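Local coordinates for protein actinorhodin polyketide putative beta-ketoacyl synthase 2 (Streptomyces coelicolor A3, PDB 1TQY) that probably acts as the chain length factor of the actinorhodin polyketide synthase, a ketosynthase-like subunit that takes part in building the polyketide chain of this antibiotic, at residues P28-V33 and A353-R358; P65-G70 and A87-Q92; S163-E168 and L176-R181; R212-T215 and R221-L224. One frame throughout, in Å; residues are numbered along the deposited sequence.

From the N terminus, the chain first passes 28-33, which meets 353-358 much later to close interaction 1. That loop of some 320 residues holds the other three contacts, which follow one another in series and do not cross. Interaction 2 sets the short turn of helix 64-67 against helix 78-93 at the surface. Interaction 3 joins strand 163-166 to the next helix, 171-185, in a buried place beside the subunit interface. Interaction 4 pinches a loop between helix 201-208 and strand 238-246. Interaction 1 alone ties an early helix to one near the C-terminal end. Interactions 1 and 3 lie on opposite sides of the chain's centre, with their own centres 23 Å apart.

Interaction 1 (P28-V33 and A353-R358); sequences PYWSAV and ALMSLR
Trp30 lays its indole against the backbone and side chain of Met355, and Ser356 meets the rim of the same ring. The methionine CB does the closest touching. Met355 CB stands 3.5 Å from Trp30 CZ3. It lies 17° off the normal of the Trp30 six-membered ring, a CH-pi contact over the face. Further along the chain, Met355 SD lies 4.7 Å from the centroid of the Trp30 five-membered ring, a Met-aromatic contact. The indole extends across to helix 345-359 because Trp30 CG is anti to the backbone N (chi1 -177°).

The two segments are helical and lie far apart in the sequence. One is part of helix 26-34, and the other of helix 345-359, which also packs on strands 11-20 and 402-410. This joins parts of the thiolase-like fold that are about 320 residues apart in the chain. Tyr29 adds a second link through a hydrogen bond between Tyr29 OH and Thr352 OG1.

Ser356 OG sits in the plane of the indole, 3.7 Å from Trp30 CH2. It touches the ring edge. Its hydrogen bond goes to Thr352 O in its own helix, with a weak one to Ala363 N. The bends at chi2 and chi3 of Met355 turn its end away from Trp30, and the methyl Met355 CE lies 3.1 Å above the plane of the Arg358 guanidinium, over its centre.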
loop_
_atom_site.group_PDB
_atom_site.type_symbol
_atom_site.label_atom_id
_atom_site.label_comp_id
_atom_site.label_asym_id
_atom_site.label_seq_id
_atom_site.Cartn_x
_atom_site.Cartn_y
_atom_site.Cartn_z
ATOM N N PRO B 28 24.900 6.573 15.787
ATOM C CA PRO B 28 24.296 7.360 16.866
ATOM C C PRO B 28 23.111 6.625 17.489
ATOM O O PRO B 28 22.931 6.621 18.705
ATOM C CB PRO B 28 23.864 8.643 16.162
ATOM C CG PRO B 28 24.786 8.731 14.994
ATOM C CD PRO B 28 24.868 7.316 14.518
ATOM N N TYR B 29 22.303 6.005 16.642
ATOM C CA TYR B 29 21.141 5.276 17.113
ATOM C C TYR B 29 21.528 4.109 18.024
ATOM O O TYR B 29 21.073 4.027 19.162
ATOM C CB TYR B 29 20.340 4.755 15.923
ATOM C CG TYR B 29 19.243 3.800 16.317
ATOM C CD1 TYR B 29 18.102 4.251 16.971
ATOM C CD2 TYR B 29 19.361 2.439 16.060
ATOM C CE1 TYR B 29 17.102 3.371 17.359
ATOM C CE2 TYR B 29 18.365 1.553 16.446
ATOM C CZ TYR B 29 17.241 2.030 17.093
ATOM O OH TYR B 29 16.261 1.146 17.452
ATOM N N TRP B 30 22.360 3.210 17.517
ATOM C CA TRP B 30 22.807 2.051 18.286
ATOM C C TRP B 30 23.454 2.468 19.604
ATOM O O TRP B 30 23.339 1.777 20.620
ATOM C CB TRP B 30 23.810 1.247 17.474
ATOM C CG TRP B 30 24.262 0.007 18.155
ATOM C CD1 TRP B 30 25.542 -0.319 18.487
ATOM C CD2 TRP B 30 23.454 -1.119 18.519
ATOM N NE1 TRP B 30 25.587 -1.584 19.026
ATOM C CE2 TRP B 30 24.317 -2.097 19.057
ATOM C CE3 TRP B 30 22.083 -1.395 18.439
ATOM C CZ2 TRP B 30 23.859 -3.337 19.511
ATOM C CZ3 TRP B 30 21.626 -2.627 18.891
ATOM C CH2 TRP B 30 22.515 -3.585 19.419
ATOM N N SER B 31 24.142 3.600 19.584
ATOM C CA SER B 31 24.782 4.087 20.785
ATOM C C SER B 31 23.750 4.498 21.827
ATOM O O SER B 31 23.898 4.188 23.008
ATOM C CB SER B 31 25.682 5.275 20.467
ATOM O OG SER B 31 26.049 5.931 21.672
ATOM N N ALA B 32 22.703 5.190 21.389
ATOM C CA ALA B 32 21.651 5.648 22.297
ATOM C C ALA B 32 20.842 4.478 22.865
ATOM O O ALA B 32 20.463 4.479 24.037
ATOM C CB ALA B 32 20.726 6.620 21.573
ATOM N N VAL B 33 20.591 3.481 22.024
ATOM C CA VAL B 33 19.836 2.302 22.424
ATOM C C VAL B 33 20.516 1.502 23.525
ATOM O O VAL B 33 19.886 1.133 24.512
ATOM C CB VAL B 33 19.611 1.375 21.235
ATOM C CG1 VAL B 33 18.982 0.075 21.705
ATOM C CG2 VAL B 33 18.732 2.060 20.221
ATOM N N ALA B 353 17.470 -5.560 15.977
ATOM C CA ALA B 353 17.664 -6.992 16.223
ATOM C C ALA B 353 18.935 -7.511 15.545
ATOM O O ALA B 353 19.744 -8.209 16.169
ATOM C CB ALA B 353 16.453 -7.770 15.729
ATOM N N LEU B 354 19.123 -7.158 14.273
ATOM C CA LEU B 354 20.311 -7.600 13.529
ATOM C C LEU B 354 21.597 -7.145 14.221
ATOM O O LEU B 354 22.593 -7.871 14.262
ATOM C CB LEU B 354 20.270 -7.063 12.088
ATOM C CG LEU B 354 19.214 -7.743 11.201
ATOM C CD1 LEU B 354 18.953 -6.944 9.929
ATOM C CD2 LEU B 354 19.690 -9.144 10.882
ATOM N N MET B 355 21.555 -5.935 14.769
ATOM C CA MET B 355 22.691 -5.358 15.466
ATOM C C MET B 355 22.972 -6.114 16.753
ATOM O O MET B 355 24.122 -6.246 17.181
ATOM C CB MET B 355 22.418 -3.886 15.775
ATOM C CG MET B 355 22.602 -2.966 14.577
ATOM S SD MET B 355 24.362 -2.703 14.220
ATOM C CE MET B 355 24.713 -4.101 13.237
ATOM N N SER B 356 21.906 -6.597 17.374
ATOM C CA SER B 356 22.029 -7.353 18.605
ATOM C C SER B 356 22.706 -8.671 18.259
ATOM O O SER B 356 23.620 -9.116 18.952
ATOM C CB SER B 356 20.641 -7.589 19.207
ATOM O OG SER B 356 20.053 -6.355 19.588
ATOM N N LEU B 357 22.268 -9.288 17.168
ATOM C CA LEU B 357 22.858 -10.546 16.735
ATOM C C LEU B 357 24.327 -10.356 16.375
ATOM O O LEU B 357 25.176 -11.171 16.738
ATOM C CB LEU B 357 22.114 -11.098 15.524
ATOM C CG LEU B 357 20.631 -11.376 15.728
ATOM C CD1 LEU B 357 20.055 -11.880 14.428
ATOM C CD2 LEU B 357 20.431 -12.379 16.845
ATOM N N ARG B 358 24.623 -9.273 15.666
ATOM C CA ARG B 358 25.986 -9.000 15.253
ATOM C C ARG B 358 26.903 -8.670 16.421
ATOM O O ARG B 358 28.020 -9.180 16.500
ATOM C CB ARG B 358 26.024 -7.854 14.247
ATOM C CG ARG B 358 27.262 -7.908 13.375
ATOM C CD ARG B 358 27.431 -6.669 12.534
ATOM N NE ARG B 358 27.620 -5.486 13.362
ATOM C CZ ARG B 358 27.792 -4.261 12.877
ATOM N NH1 ARG B 358 27.797 -4.064 11.565
ATOM N NH2 ARG B 358 27.957 -3.232 13.701
#

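Interaction 2 (P65-G70 and A87-Q92); sequences PDHIPG and ADWALQ
On the surface of the N-terminal half of the thiolase-like fold, the short helix 64-67 comes up beside helix 78-93, and His67 meets Trp89 there. The imidazole is nearest through His67 CE1, which lies 3.6 Å from Trp89 CZ2. His67 ND1 is almost as close, 3.7 Å from Trp89 CZ2. The contact is made at the rim of the indole. His67 CE1 comes in near the plane of that ring, and Trp89 approaches the imidazole obliquely. The planes are turned 80° against each other, and the imidazole and the six-membered ring of Trp89 have centroids 5.6 Å apart. Only these two side chains carry the contact, which is small.

Trp89 CG is anti to its carbonyl carbon (chi1 -73°), which brings the benzene end of the indole nearer to the short helix. His67 also meets the ring of Phe62, with about 30° between planes, and touches Thr85 of helix 78-93. The same helix is anchored inward, where Ala87, Ala90 and Leu91 pack on strand 238-246. On the next carbon of the indole rim, Trp89 CH2 is 4.1 Å from His67 CE1.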
loop_
_atom_site.group_PDB
_atom_site.type_symbol
_atom_site.label_atom_id
_atom_site.label_comp_id
_atom_site.label_asym_id
_atom_site.label_seq_id
_atom_site.Cartn_x
_atom_site.Cartn_y
_atom_site.Cartn_z
ATOM N N PRO B 65 17.885 20.319 3.689
ATOM C CA PRO B 65 18.802 20.923 2.719
ATOM C C PRO B 65 20.222 20.378 2.779
ATOM O O PRO B 65 20.957 20.441 1.794
ATOM C CB PRO B 65 18.735 22.411 3.059
ATOM C CG PRO B 65 17.323 22.573 3.537
ATOM C CD PRO B 65 17.164 21.363 4.438
ATOM N N ASP B 66 20.621 19.836 3.921
ATOM C CA ASP B 66 21.969 19.295 4.017
ATOM C C ASP B 66 22.039 17.845 3.568
ATOM O O ASP B 66 23.126 17.298 3.397
ATOM C CB ASP B 66 22.505 19.406 5.446
ATOM C CG ASP B 66 22.757 20.846 5.867
ATOM O OD1 ASP B 66 23.278 21.629 5.043
ATOM O OD2 ASP B 66 22.455 21.192 7.026
ATOM N N HIS B 67 20.887 17.215 3.362
ATOM C CA HIS B 67 20.884 15.809 2.958
ATOM C C HIS B 67 20.174 15.542 1.631
ATOM O O HIS B 67 20.506 14.589 0.928
ATOM C CB HIS B 67 20.233 14.980 4.058
ATOM C CG HIS B 67 20.985 15.000 5.354
ATOM N ND1 HIS B 67 21.903 14.031 5.694
ATOM C CD2 HIS B 67 20.944 15.861 6.399
ATOM C CE1 HIS B 67 22.391 14.288 6.894
ATOM N NE2 HIS B 67 21.825 15.393 7.343
ATOM N N ILE B 68 19.207 16.394 1.301
ATOM C CA ILE B 68 18.409 16.265 0.088
ATOM C C ILE B 68 18.735 17.361 -0.948
ATOM O O ILE B 68 18.920 18.536 -0.600
ATOM C CB ILE B 68 16.901 16.350 0.454
ATOM C CG1 ILE B 68 16.518 15.197 1.395
ATOM C CG2 ILE B 68 16.052 16.379 -0.800
ATOM C CD1 ILE B 68 16.778 13.804 0.828
ATOM N N PRO B 69 18.804 16.984 -2.238
ATOM C CA PRO B 69 19.098 17.902 -3.349
ATOM C C PRO B 69 18.067 19.032 -3.418
ATOM O O PRO B 69 16.865 18.782 -3.332
ATOM C CB PRO B 69 19.023 16.994 -4.576
ATOM C CG PRO B 69 19.455 15.668 -4.044
ATOM C CD PRO B 69 18.742 15.590 -2.711
ATOM N N GLY B 70 18.530 20.266 -3.590
ATOM C CA GLY B 70 17.615 21.394 -3.647
ATOM C C GLY B 70 16.415 21.200 -4.563
ATOM O O GLY B 70 15.369 21.816 -4.379
ATOM N N ALA B 87 17.409 5.721 2.724
ATOM C CA ALA B 87 17.678 4.872 1.572
ATOM C C ALA B 87 19.099 5.043 1.043
ATOM O O ALA B 87 19.791 4.060 0.794
ATOM C CB ALA B 87 16.661 5.145 0.466
ATOM N N ASP B 88 19.538 6.285 0.877
ATOM C CA ASP B 88 20.884 6.528 0.365
ATOM C C ASP B 88 21.939 5.902 1.272
ATOM O O ASP B 88 22.838 5.194 0.798
ATOM C CB ASP B 88 21.137 8.030 0.215
ATOM C CG ASP B 88 22.520 8.334 -0.329
ATOM O OD1 ASP B 88 22.806 7.957 -1.489
ATOM O OD2 ASP B 88 23.327 8.952 0.405
ATOM N N TRP B 89 21.825 6.156 2.576
ATOM C CA TRP B 89 22.759 5.604 3.568
ATOM C C TRP B 89 22.791 4.077 3.558
ATOM O O TRP B 89 23.847 3.467 3.753
ATOM C CB TRP B 89 22.398 6.083 4.989
ATOM C CG TRP B 89 22.729 7.521 5.247
ATOM C CD1 TRP B 89 23.557 8.314 4.502
ATOM C CD2 TRP B 89 22.263 8.337 6.335
ATOM N NE1 TRP B 89 23.632 9.571 5.056
ATOM C CE2 TRP B 89 22.851 9.614 6.180
ATOM C CE3 TRP B 89 21.408 8.112 7.423
ATOM C CZ2 TRP B 89 22.612 10.667 7.074
ATOM C CZ3 TRP B 89 21.167 9.160 8.317
ATOM C CH2 TRP B 89 21.770 10.423 8.135
ATOM N N ALA B 90 21.633 3.463 3.332
ATOM C CA ALA B 90 21.538 2.007 3.302
ATOM C C ALA B 90 22.287 1.435 2.091
ATOM O O ALA B 90 22.998 0.434 2.207
ATOM C CB ALA B 90 20.071 1.582 3.266
ATOM N N LEU B 91 22.122 2.079 0.935
ATOM C CA LEU B 91 22.790 1.643 -0.285
ATOM C C LEU B 91 24.308 1.764 -0.188
ATOM O O LEU B 91 25.037 0.911 -0.703
ATOM C CB LEU B 91 22.289 2.431 -1.497
ATOM C CG LEU B 91 20.933 2.002 -2.079
ATOM C CD1 LEU B 91 20.495 2.980 -3.169
ATOM C CD2 LEU B 91 21.061 0.589 -2.653
ATOM N N GLN B 92 24.811 2.809 0.459
ATOM C CA GLN B 92 26.260 2.908 0.565
ATOM C C GLN B 92 26.808 2.079 1.724
ATOM O O GLN B 92 27.986 1.731 1.736
ATOM C CB GLN B 92 26.712 4.368 0.662
ATOM C CG GLN B 92 26.191 5.139 1.826
ATOM C CD GLN B 92 26.487 6.633 1.697
ATOM O OE1 GLN B 92 27.198 7.220 2.525
ATOM N NE2 GLN B 92 25.942 7.255 0.654
#

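Interaction 3 (S163-E168 and L176-R181); sequences SALVAE and LGHARR
His178 reaches from helix 171-185 to Leu165 and Ser163 on strand 163-166. This strand and helix correspond to those flanking the nucleophile elbow of ketosynthases. In this chain length factor a glutamine replaces the active cysteine at the turn between them.

His178 CB starts the contact, 4.0 Å from Leu165 CD1. CG is anti to the backbone N (chi1 -173°), which carries the ring across to Leu165 and Ser163. His178 ND1 is the next atom to touch, 3.8 Å from Leu165 CD1 and 4.1 Å from Leu165 CD2, so both methyls of the leucine bear on one ring nitrogen. The ring and the leucine meet obliquely. Over one face of the His178 imidazole, Arg181 NH2 sits 3.0 Å above the plane, offset toward the rim. That guanidinium also hydrogen-bonds to a polar side chain of the neighbouring subunit.

The strand also meets that subunit. Leu165 and Val166 pair antiparallel with a strand of the other chain, so the sheet continues across the interface. At the far end of the ring, His178 CE1 is 4.2 Å from Ser163 CB, and His178 NE2 closes the contact at 3.9 Å from Ser163 CB.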
loop_
_atom_site.group_PDB
_atom_site.type_symbol
_atom_site.label_atom_id
_atom_site.label_comp_id
_atom_site.label_asym_id
_atom_site.label_seq_id
_atom_site.Cartn_x
_atom_site.Cartn_y
_atom_site.Cartn_z
ATOM N N SER B 163 6.688 -1.850 -4.828
ATOM C CA SER B 163 5.357 -1.663 -4.245
ATOM C C SER B 163 5.362 -0.795 -2.996
ATOM O O SER B 163 6.413 -0.408 -2.485
ATOM C CB SER B 163 4.729 -3.025 -3.913
ATOM O OG SER B 163 3.314 -2.920 -3.802
ATOM N N ALA B 164 4.159 -0.472 -2.540
ATOM C CA ALA B 164 3.945 0.322 -1.332
ATOM C C ALA B 164 2.736 -0.321 -0.670
ATOM O O ALA B 164 1.726 -0.588 -1.324
ATOM C CB ALA B 164 3.652 1.781 -1.675
ATOM N N LEU B 165 2.854 -0.558 0.628
ATOM C CA LEU B 165 1.817 -1.211 1.402
ATOM C C LEU B 165 1.401 -0.317 2.553
ATOM O O LEU B 165 2.172 0.532 2.986
ATOM C CB LEU B 165 2.365 -2.525 1.973
ATOM C CG LEU B 165 2.969 -3.529 0.993
ATOM C CD1 LEU B 165 3.461 -4.767 1.738
ATOM C CD2 LEU B 165 1.926 -3.917 -0.033
ATOM N N VAL B 166 0.171 -0.494 3.025
ATOM C CA VAL B 166 -0.327 0.258 4.166
ATOM C C VAL B 166 -1.016 -0.731 5.112
ATOM O O VAL B 166 -1.953 -1.424 4.718
ATOM C CB VAL B 166 -1.358 1.357 3.762
ATOM C CG1 VAL B 166 -1.813 2.105 5.018
ATOM C CG2 VAL B 166 -0.739 2.347 2.770
ATOM N N ALA B 167 -0.534 -0.791 6.353
ATOM C CA ALA B 167 -1.071 -1.681 7.390
ATOM C C ALA B 167 -0.616 -1.142 8.746
ATOM O O ALA B 167 -0.115 -1.880 9.599
ATOM C CB ALA B 167 -0.545 -3.108 7.187
ATOM N N GLU B 168 -0.804 0.162 8.927
ATOM C CA GLU B 168 -0.388 0.867 10.133
ATOM C C GLU B 168 1.012 0.402 10.546
ATOM O O GLU B 168 1.879 0.257 9.676
ATOM C CB GLU B 168 -1.414 0.678 11.244
ATOM C CG GLU B 168 -1.497 1.887 12.161
ATOM C CD GLU B 168 -0.960 1.582 13.543
ATOM O OE1 GLU B 168 -0.784 2.529 14.332
ATOM O OE2 GLU B 168 -0.719 0.386 13.835
ATOM N N LEU B 176 8.984 -5.681 4.337
ATOM C CA LEU B 176 10.206 -6.475 4.365
ATOM C C LEU B 176 9.929 -7.898 3.900
ATOM O O LEU B 176 10.717 -8.496 3.166
ATOM C CB LEU B 176 10.782 -6.486 5.778
ATOM C CG LEU B 176 11.952 -5.551 6.084
ATOM C CD1 LEU B 176 11.916 -4.320 5.197
ATOM C CD2 LEU B 176 11.904 -5.167 7.559
ATOM N N GLY B 177 8.799 -8.440 4.336
ATOM C CA GLY B 177 8.439 -9.782 3.926
ATOM C C GLY B 177 8.094 -9.772 2.445
ATOM O O GLY B 177 8.355 -10.736 1.717
ATOM N N HIS B 178 7.503 -8.670 1.993
ATOM C CA HIS B 178 7.109 -8.531 0.587
ATOM C C HIS B 178 8.365 -8.482 -0.291
ATOM O O HIS B 178 8.390 -9.004 -1.412
ATOM C CB HIS B 178 6.273 -7.255 0.400
ATOM C CG HIS B 178 5.675 -7.108 -0.968
ATOM N ND1 HIS B 178 4.312 -7.063 -1.185
ATOM C CD2 HIS B 178 6.251 -6.948 -2.186
ATOM C CE1 HIS B 178 4.076 -6.880 -2.474
ATOM N NE2 HIS B 178 5.236 -6.807 -3.104
ATOM N N ALA B 179 9.409 -7.849 0.234
ATOM C CA ALA B 179 10.667 -7.757 -0.487
ATOM C C ALA B 179 11.258 -9.150 -0.611
ATOM O O ALA B 179 11.726 -9.552 -1.681
ATOM C CB ALA B 179 11.635 -6.851 0.249
ATOM N N ARG B 180 11.242 -9.890 0.493
ATOM C CA ARG B 180 11.785 -11.246 0.486
ATOM C C ARG B 180 11.142 -12.074 -0.620
ATOM O O ARG B 180 11.829 -12.815 -1.317
ATOM C CB ARG B 180 11.561 -11.925 1.840
ATOM C CG ARG B 180 11.900 -13.409 1.853
ATOM C CD ARG B 180 12.227 -13.869 3.262
ATOM N NE ARG B 180 12.399 -15.321 3.373
ATOM C CZ ARG B 180 11.416 -16.179 3.623
ATOM N NH1 ARG B 180 10.174 -15.741 3.791
ATOM N NH2 ARG B 180 11.678 -17.479 3.724
ATOM N N ARG B 181 9.832 -11.933 -0.783
ATOM C CA ARG B 181 9.107 -12.672 -1.805
ATOM C C ARG B 181 9.628 -12.298 -3.189
ATOM O O ARG B 181 9.933 -13.157 -4.016
ATOM C CB ARG B 181 7.618 -12.343 -1.719
ATOM C CG ARG B 181 6.720 -13.201 -2.593
ATOM C CD ARG B 181 5.248 -12.914 -2.310
ATOM N NE ARG B 181 4.868 -11.585 -2.777
ATOM C CZ ARG B 181 3.696 -11.000 -2.539
ATOM N NH1 ARG B 181 2.765 -11.624 -1.825
ATOM N NH2 ARG B 181 3.453 -9.787 -3.026
#

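Interaction 4 (R212-T215 and R221-L224); sequences RIST and RAYL
Ser214 and Ala222 carry the whole contact, within one loop between helix 201-208 and strand 238-246. The CA atoms of Ser214 and Ala222 are 6.1 Å apart.

The polar part is one weak hydrogen bond. Ser214 OG donates to Ala222 O across 3.3 Å. It comes well to one side of the carbonyl, with an angle of about 112° at the oxygen. The hydroxyl is placed for this because OG is anti to the backbone N (chi1 170°). Its stronger partner is Ala216 N, which donates to it from two residues further on. One oxygen therefore accepts locally and donates across the loop.

The van der Waals part is equally compact. Ser214 CB lies 3.4 Å from Ala222 O, and Ser214 OG is 3.7 Å from Ala222 CB. Both residues are buried.

Neighbouring groups fix the loop on either flank. Arg212 and Ser214 form backbone hydrogen bonds with Tyr233. Arg221 makes a salt bridge to Asp227, the aspartate of the Pro-Phe-Asp sequence typical of this family, while Leu224 CD1 lies over one face of the Arg221 guanidinium, toward its rim. The bond from Ala216 N to Ser214 OG has the pattern of an ST turn at Ser214-Ala216, within an irregular loop of the ketosynthase-like fold.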
loop_
_atom_site.group_PDB
_atom_site.type_symbol
_atom_site.label_atom_id
_atom_site.label_comp_id
_atom_site.label_asym_id
_atom_site.label_seq_id
_atom_site.Cartn_x
_atom_site.Cartn_y
_atom_site.Cartn_z
ATOM N N ARG B 212 -5.146 5.901 21.950
ATOM C CA ARG B 212 -4.055 5.150 22.570
ATOM C C ARG B 212 -2.766 5.913 22.840
ATOM O O ARG B 212 -1.743 5.330 23.206
ATOM C CB ARG B 212 -3.763 3.917 21.711
ATOM C CG ARG B 212 -4.883 2.873 21.759
ATOM C CD ARG B 212 -4.723 1.781 20.702
ATOM N NE ARG B 212 -5.783 0.759 20.793
ATOM C CZ ARG B 212 -5.956 -0.229 19.916
ATOM N NH1 ARG B 212 -5.145 -0.348 18.869
ATOM N NH2 ARG B 212 -6.942 -1.094 20.082
ATOM N N ILE B 213 -2.820 7.226 22.686
ATOM C CA ILE B 213 -1.637 8.043 22.891
ATOM C C ILE B 213 -1.466 8.529 24.327
ATOM O O ILE B 213 -2.404 9.035 24.938
ATOM C CB ILE B 213 -1.670 9.202 21.906
ATOM C CG1 ILE B 213 -1.519 8.608 20.498
ATOM C CG2 ILE B 213 -0.568 10.200 22.187
ATOM C CD1 ILE B 213 -1.335 9.619 19.432
ATOM N N SER B 214 -0.263 8.351 24.867
ATOM C CA SER B 214 0.024 8.769 26.228
ATOM C C SER B 214 -0.120 10.264 26.426
ATOM O O SER B 214 0.313 11.060 25.588
ATOM C CB SER B 214 1.439 8.357 26.635
ATOM O OG SER B 214 1.790 8.973 27.860
ATOM N N THR B 215 -0.735 10.648 27.541
ATOM C CA THR B 215 -0.893 12.056 27.855
ATOM C C THR B 215 0.096 12.443 28.955
ATOM O O THR B 215 -0.060 13.472 29.602
ATOM C CB THR B 215 -2.328 12.394 28.327
ATOM O OG1 THR B 215 -2.650 11.622 29.491
ATOM C CG2 THR B 215 -3.343 12.109 27.220
ATOM N N ARG B 221 8.941 8.597 31.465
ATOM C CA ARG B 221 7.892 7.688 31.914
ATOM C C ARG B 221 6.560 7.876 31.207
ATOM O O ARG B 221 5.522 8.023 31.850
ATOM C CB ARG B 221 7.689 7.849 33.424
ATOM C CG ARG B 221 8.885 7.474 34.281
ATOM C CD ARG B 221 8.472 6.443 35.316
ATOM N NE ARG B 221 8.665 5.090 34.834
ATOM C CZ ARG B 221 8.082 4.009 35.345
ATOM N NH1 ARG B 221 7.244 4.111 36.370
ATOM N NH2 ARG B 221 8.353 2.817 34.826
ATOM N N ALA B 222 6.586 7.847 29.883
ATOM C CA ALA B 222 5.365 8.029 29.111
ATOM C C ALA B 222 5.050 6.819 28.243
ATOM O O ALA B 222 3.888 6.452 28.059
ATOM C CB ALA B 222 5.483 9.280 28.244
ATOM N N TYR B 223 6.090 6.208 27.700
ATOM C CA TYR B 223 5.909 5.046 26.851
ATOM C C TYR B 223 6.526 3.880 27.595
ATOM O O TYR B 223 7.734 3.658 27.550
ATOM C CB TYR B 223 6.581 5.289 25.496
ATOM C CG TYR B 223 6.412 4.176 24.492
ATOM C CD1 TYR B 223 5.315 3.310 24.539
ATOM C CD2 TYR B 223 7.342 4.006 23.471
ATOM C CE1 TYR B 223 5.158 2.302 23.593
ATOM C CE2 TYR B 223 7.192 3.007 22.524
ATOM C CZ TYR B 223 6.098 2.158 22.589
ATOM O OH TYR B 223 5.952 1.173 21.641
ATOM N N LEU B 224 5.668 3.133 28.283
ATOM C CA LEU B 224 6.108 2.023 29.110
ATOM C C LEU B 224 5.461 0.684 28.775
ATOM O O LEU B 224 4.661 0.162 29.545
ATOM C CB LEU B 224 5.839 2.390 30.577
ATOM C CG LEU B 224 6.432 3.731 31.035
ATOM C CD1 LEU B 224 5.943 4.066 32.443
ATOM C CD2 LEU B 224 7.947 3.654 31.000
#